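Local coordinates for putative exported protein (Bordetella pertussis, PDB 2DVZ) that binds glutamate and probably serves as a periplasmic solute receptor of the Bug family, delivering it for transport, at residues Glu73-Met87 with Val241-Val255. Numbering follows the deposited sequence.
With GLU (glutamic acid), chain G.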
loop_
_atom_site.group_PDB
_atom_site.type_symbol
_atom_site.label_atom_id
_atom_site.label_comp_id
_atom_site.label_asym_id
_atom_site.label_seq_id
_atom_site.Cartn_x
_atom_site.Cartn_y
_atom_site.Cartn_z
ATOM N N GLU A 73 -14.458 0.301 19.474
ATOM C CA GLU A 73 -14.155 0.089 20.890
ATOM C C GLU A 73 -12.811 -0.580 20.970
ATOM O O GLU A 73 -12.539 -1.463 20.172
ATOM C CB GLU A 73 -15.174 -0.833 21.559
ATOM C CG GLU A 73 -16.607 -0.495 21.258
ATOM C CD GLU A 73 -17.051 0.754 21.970
ATOM O OE1 GLU A 73 -16.628 0.937 23.134
ATOM O OE2 GLU A 73 -17.793 1.555 21.345
ATOM N N PRO A 74 -11.988 -0.200 21.955
ATOM C CA PRO A 74 -10.673 -0.835 22.071
ATOM C C PRO A 74 -10.679 -2.200 22.767
ATOM O O PRO A 74 -9.890 -2.444 23.692
ATOM C CB PRO A 74 -9.834 0.205 22.844
ATOM C CG PRO A 74 -10.916 0.939 23.788
ATOM C CD PRO A 74 -12.223 0.866 22.977
ATOM N N ASP A 75 -11.500 -3.119 22.294
ATOM C CA ASP A 75 -11.526 -4.439 22.892
ATOM C C ASP A 75 -10.695 -5.515 22.169
ATOM O O ASP A 75 -10.552 -6.613 22.688
ATOM C CB ASP A 75 -12.982 -4.906 23.072
ATOM C CG ASP A 75 -13.763 -4.895 21.784
ATOM O OD1 ASP A 75 -13.186 -4.647 20.715
ATOM O OD2 ASP A 75 -14.979 -5.172 21.821
ATOM N N GLY A 76 -10.160 -5.190 20.987
ATOM C CA GLY A 76 -9.440 -6.118 20.130
ATOM C C GLY A 76 -10.269 -6.881 19.096
ATOM O O GLY A 76 -9.711 -7.684 18.346
ATOM N N TYR A 77 -11.590 -6.666 19.059
ATOM C CA TYR A 77 -12.456 -7.350 18.101
ATOM C C TYR A 77 -12.824 -6.484 16.880
ATOM O O TYR A 77 -13.578 -6.910 16.002
ATOM C CB TYR A 77 -13.715 -7.845 18.815
ATOM C CG TYR A 77 -13.399 -8.888 19.858
ATOM C CD1 TYR A 77 -13.065 -10.180 19.479
ATOM C CD2 TYR A 77 -13.398 -8.566 21.221
ATOM C CE1 TYR A 77 -12.754 -11.123 20.397
ATOM C CE2 TYR A 77 -13.086 -9.518 22.177
ATOM C CZ TYR A 77 -12.772 -10.802 21.759
ATOM O OH TYR A 77 -12.451 -11.780 22.687
ATOM N N THR A 78 -12.301 -5.266 16.822
ATOM C CA THR A 78 -12.351 -4.509 15.585
ATOM C C THR A 78 -10.962 -3.976 15.320
ATOM O O THR A 78 -10.470 -3.093 16.027
ATOM C CB THR A 78 -13.383 -3.361 15.631
ATOM O OG1 THR A 78 -14.681 -3.872 16.045
ATOM C CG2 THR A 78 -13.460 -2.673 14.284
ATOM N N LEU A 79 -10.330 -4.522 14.292
ATOM C CA LEU A 79 -8.957 -4.161 13.950
ATOM C C LEU A 79 -8.943 -3.596 12.543
ATOM O O LEU A 79 -9.969 -3.584 11.860
ATOM C CB LEU A 79 -8.057 -5.413 14.040
ATOM C CG LEU A 79 -8.111 -6.181 15.368
ATOM C CD1 LEU A 79 -7.312 -7.410 15.197
ATOM C CD2 LEU A 79 -7.555 -5.402 16.514
ATOM N N SER A 80 -7.790 -3.121 12.106
ATOM C CA SER A 80 -7.677 -2.531 10.781
ATOM C C SER A 80 -6.273 -2.733 10.218
ATOM O O SER A 80 -5.342 -3.111 10.956
ATOM C CB SER A 80 -8.095 -1.038 10.774
ATOM O OG SER A 80 -7.177 -0.226 11.506
ATOM N N ILE A 81 -6.147 -2.528 8.896
ATOM C CA ILE A 81 -4.883 -2.676 8.185
ATOM C C ILE A 81 -4.232 -1.321 7.983
ATOM O O ILE A 81 -4.814 -0.455 7.313
ATOM C CB ILE A 81 -5.055 -3.405 6.816
ATOM C CG1 ILE A 81 -5.772 -4.738 6.999
ATOM C CG2 ILE A 81 -3.670 -3.685 6.165
ATOM C CD1 ILE A 81 -5.033 -5.714 7.951
ATOM N N ALA A 82 -3.039 -1.140 8.572
ATOM C CA ALA A 82 -2.259 0.085 8.377
ATOM C C ALA A 82 -1.681 0.050 6.987
ATOM O O ALA A 82 -1.246 -1.015 6.512
ATOM C CB ALA A 82 -1.135 0.219 9.405
ATOM N N THR A 83 -1.687 1.215 6.337
ATOM C CA THR A 83 -1.150 1.380 4.998
ATOM C C THR A 83 -0.464 2.713 5.036
ATOM O O THR A 83 -0.750 3.526 5.925
ATOM C CB THR A 83 -2.257 1.454 3.933
ATOM O OG1 THR A 83 -3.027 2.635 4.152
ATOM C CG2 THR A 83 -3.167 0.218 3.955
ATOM N N VAL A 84 0.438 2.961 4.085
ATOM C CA VAL A 84 1.111 4.248 4.031
ATOM C C VAL A 84 0.126 5.380 3.677
ATOM O O VAL A 84 0.326 6.523 4.078
ATOM C CB VAL A 84 2.413 4.229 3.131
ATOM C CG1 VAL A 84 3.053 5.605 3.105
ATOM C CG2 VAL A 84 3.436 3.228 3.667
ATOM N N SER A 85 -0.923 5.069 2.921
ATOM C CA SER A 85 -1.953 6.047 2.614
ATOM C C SER A 85 -2.593 6.533 3.918
ATOM O O SER A 85 -2.705 7.729 4.163
ATOM C CB SER A 85 -3.025 5.456 1.685
ATOM O OG SER A 85 -2.500 5.263 0.373
ATOM N N THR A 86 -2.968 5.587 4.765
ATOM C CA THR A 86 -3.755 5.915 5.970
ATOM C C THR A 86 -2.901 6.429 7.136
ATOM O O THR A 86 -3.367 7.228 7.939
ATOM C CB THR A 86 -4.687 4.745 6.389
ATOM O OG1 THR A 86 -3.919 3.543 6.541
ATOM C CG2 THR A 86 -5.788 4.518 5.332
HETATM N N MSE A 87 -1.644 6.016 7.180
HETATM C CA MSE A 87 -0.759 6.360 8.284
HETATM C C MSE A 87 0.014 7.661 8.073
HETATM O O MSE A 87 0.400 8.325 9.027
HETATM C CB MSE A 87 0.210 5.193 8.599
HETATM C CG MSE A 87 -0.451 3.911 9.141
HETATM SE SE MSE A 87 -1.324 4.206 10.890
HETATM C CE MSE A 87 -3.171 4.600 10.274
ATOM N N VAL A 241 6.529 0.517 0.390
ATOM C CA VAL A 241 5.497 0.694 1.409
ATOM C C VAL A 241 5.473 -0.550 2.339
ATOM O O VAL A 241 6.449 -1.340 2.377
ATOM C CB VAL A 241 4.110 1.007 0.755
ATOM C CG1 VAL A 241 4.190 2.278 -0.047
ATOM C CG2 VAL A 241 3.560 -0.170 -0.090
ATOM N N TRP A 242 4.384 -0.706 3.089
ATOM C CA TRP A 242 4.202 -1.815 4.016
ATOM C C TRP A 242 2.732 -1.921 4.392
ATOM O O TRP A 242 1.946 -0.988 4.144
ATOM C CB TRP A 242 5.099 -1.744 5.289
ATOM C CG TRP A 242 5.287 -0.361 5.976
ATOM C CD1 TRP A 242 6.469 0.261 6.182
ATOM C CD2 TRP A 242 4.270 0.510 6.536
ATOM N NE1 TRP A 242 6.278 1.450 6.833
ATOM C CE2 TRP A 242 4.941 1.626 7.086
ATOM C CE3 TRP A 242 2.864 0.443 6.642
ATOM C CZ2 TRP A 242 4.258 2.723 7.691
ATOM C CZ3 TRP A 242 2.162 1.550 7.247
ATOM C CH2 TRP A 242 2.881 2.667 7.767
ATOM N N TYR A 243 2.382 -3.082 4.940
ATOM C CA TYR A 243 1.048 -3.391 5.434
ATOM C C TYR A 243 1.143 -3.985 6.834
ATOM O O TYR A 243 1.943 -4.866 7.070
ATOM C CB TYR A 243 0.326 -4.364 4.466
ATOM C CG TYR A 243 0.181 -3.690 3.130
ATOM C CD1 TYR A 243 -0.934 -2.868 2.866
ATOM C CD2 TYR A 243 1.197 -3.794 2.155
ATOM C CE1 TYR A 243 -1.047 -2.185 1.654
ATOM C CE2 TYR A 243 1.078 -3.139 0.924
ATOM C CZ TYR A 243 -0.029 -2.322 0.685
ATOM O OH TYR A 243 -0.135 -1.653 -0.515
ATOM N N GLY A 244 0.317 -3.506 7.755
ATOM C CA GLY A 244 0.362 -4.014 9.114
ATOM C C GLY A 244 -0.972 -3.995 9.829
ATOM O O GLY A 244 -2.004 -3.644 9.249
ATOM N N LEU A 245 -0.939 -4.357 11.111
ATOM C CA LEU A 245 -2.140 -4.559 11.868
ATOM C C LEU A 245 -2.230 -3.496 12.965
ATOM O O LEU A 245 -1.262 -3.214 13.638
ATOM C CB LEU A 245 -2.190 -5.990 12.420
ATOM C CG LEU A 245 -3.528 -6.457 13.019
ATOM C CD1 LEU A 245 -4.748 -6.481 12.028
ATOM C CD2 LEU A 245 -3.329 -7.805 13.615
ATOM N N LEU A 246 -3.417 -2.916 13.107
ATOM C CA LEU A 246 -3.680 -1.826 14.049
ATOM C C LEU A 246 -4.852 -2.209 14.905
ATOM O O LEU A 246 -5.813 -2.850 14.439
ATOM C CB LEU A 246 -4.061 -0.547 13.287
ATOM C CG LEU A 246 -2.997 0.053 12.345
ATOM C CD1 LEU A 246 -3.592 1.225 11.530
ATOM C CD2 LEU A 246 -1.638 0.451 13.078
ATOM N N ALA A 247 -4.772 -1.815 16.161
ATOM C CA ALA A 247 -5.930 -1.807 17.054
ATOM C C ALA A 247 -6.206 -0.352 17.514
ATOM O O ALA A 247 -5.304 0.530 17.450
ATOM C CB ALA A 247 -5.684 -2.731 18.256
ATOM N N PRO A 248 -7.443 -0.097 17.995
ATOM C CA PRO A 248 -7.680 1.238 18.548
ATOM C C PRO A 248 -6.750 1.522 19.720
ATOM O O PRO A 248 -6.316 0.601 20.447
ATOM C CB PRO A 248 -9.165 1.191 19.005
ATOM C CG PRO A 248 -9.774 -0.003 18.249
ATOM C CD PRO A 248 -8.634 -0.973 18.094
ATOM N N LYS A 249 -6.419 2.785 19.891
ATOM C CA LYS A 249 -5.652 3.211 21.074
ATOM C C LYS A 249 -6.357 2.737 22.382
ATOM O O LYS A 249 -7.572 2.880 22.553
ATOM C CB LYS A 249 -5.470 4.735 21.054
ATOM C CG LYS A 249 -4.572 5.306 22.185
ATOM C CD LYS A 249 -3.040 5.318 21.827
ATOM C CE LYS A 249 -2.339 6.587 22.462
ATOM N NZ LYS A 249 -3.180 7.910 22.394
ATOM N N GLY A 250 -5.592 2.139 23.289
ATOM C CA GLY A 250 -6.155 1.702 24.568
ATOM C C GLY A 250 -6.468 0.225 24.615
ATOM O O GLY A 250 -6.787 -0.296 25.682
ATOM N N THR A 251 -6.367 -0.455 23.472
ATOM C CA THR A 251 -6.545 -1.905 23.426
ATOM C C THR A 251 -5.454 -2.517 24.325
ATOM O O THR A 251 -4.275 -2.123 24.255
ATOM C CB THR A 251 -6.537 -2.436 21.946
ATOM O OG1 THR A 251 -7.579 -1.783 21.192
ATOM C CG2 THR A 251 -6.748 -3.920 21.855
ATOM N N PRO A 252 -5.857 -3.410 25.245
ATOM C CA PRO A 252 -4.917 -3.988 26.232
ATOM C C PRO A 252 -3.724 -4.680 25.565
ATOM O O PRO A 252 -3.852 -5.242 24.450
ATOM C CB PRO A 252 -5.761 -5.037 26.936
ATOM C CG PRO A 252 -7.201 -4.540 26.773
ATOM C CD PRO A 252 -7.234 -3.930 25.402
HETATM N N MSE A 253 -2.585 -4.644 26.243
HETATM C CA MSE A 253 -1.347 -5.262 25.749
HETATM C C MSE A 253 -1.479 -6.766 25.587
HETATM O O MSE A 253 -0.879 -7.340 24.693
HETATM C CB MSE A 253 -0.127 -4.912 26.653
HETATM C CG MSE A 253 0.258 -3.426 26.616
HETATM SE SE MSE A 253 0.588 -2.746 24.762
HETATM C CE MSE A 253 2.086 -3.932 24.222
ATOM N N ASP A 254 -2.281 -7.381 26.454
ATOM C CA ASP A 254 -2.642 -8.792 26.326
ATOM C C ASP A 254 -3.138 -9.105 24.924
ATOM O O ASP A 254 -2.685 -10.063 24.312
ATOM C CB ASP A 254 -3.714 -9.229 27.353
ATOM C CG ASP A 254 -4.095 -10.707 27.197
ATOM O OD1 ASP A 254 -3.238 -11.604 27.463
ATOM O OD2 ASP A 254 -5.252 -10.988 26.778
ATOM N N VAL A 255 -4.068 -8.281 24.446
ATOM C CA VAL A 255 -4.670 -8.411 23.130
ATOM C C VAL A 255 -3.622 -8.231 22.015
ATOM O O VAL A 255 -3.507 -9.084 21.144
ATOM C CB VAL A 255 -5.853 -7.386 22.956
ATOM C CG1 VAL A 255 -6.182 -7.145 21.456
ATOM C CG2 VAL A 255 -7.084 -7.829 23.753
HETATM N N GLU G . -2.604 2.696 -1.962
HETATM C CA GLU G . -2.783 1.790 -0.812
HETATM C C GLU G . -1.554 1.755 0.082
HETATM O O GLU G . -0.862 0.750 0.273
HETATM C CB GLU G . -3.240 0.410 -1.273
HETATM C CG GLU G . -4.348 0.491 -2.339
HETATM C CD GLU G . -5.298 -0.670 -2.326
HETATM O OE1 GLU G . -5.108 -1.546 -1.456
HETATM O OE2 GLU G . -6.263 -0.705 -3.170
HETATM O OXT GLU G . -1.257 2.788 0.705
HETATM O O HOH W 1 -7.566 -0.560 14.068
HETATM O O HOH W 2 0.973 0.983 2.247
#
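Strands 78-82 and 241-248 run antiparallel, 159° between their N-to-C directions, joined by four backbone hydrogen bonds between Ser80 and Leu246 and between Ala82 and Gly244. Leu246 packs against Ala82 on the sheet face that carries Ser80 and Ala82. Its CG lies anti to the carbonyl carbon (chi1 -63°), which lays the branch over Ala82, where CD1 comes within 3.4 Å of the CB of Ala82, a tight fit. The same CD1 meets the tip of selenomethionine Met87, whose doubly bent chain brings CE to 3.6 Å from it. Met87 also sets its CB at the edge of the Trp242 indole, while Val84 CG2 makes a CH-pi contact squarely over a face of that ring, 3.9 Å from the six-membered centroid and 3° off the normal.

Where strand 78-82 gives way to the helix beginning at Val84, the two segments contribute to the glutamate pocket. Ser85 grips OXT of the ligand with both its backbone N and OG (2.8 Å from OG to OXT), and Tyr243 OH offers the ligand O a weak hydrogen bond. A water accepts from Val84 N and donates to Trp242 O and to the same ligand O, so both segments hold one carboxylate; Thr33, Ser149 and Ser178 also bond the ligand.

Beyond the pair, strand 78-82 continues the sheet to strand 21-25 and strand 241-248 to strand 106-121; helix 288-307 packs on Ala82 and Trp242, with Phe291 edge-to-face to the indole, and helix 32-48 touches Ile81 and Tyr243.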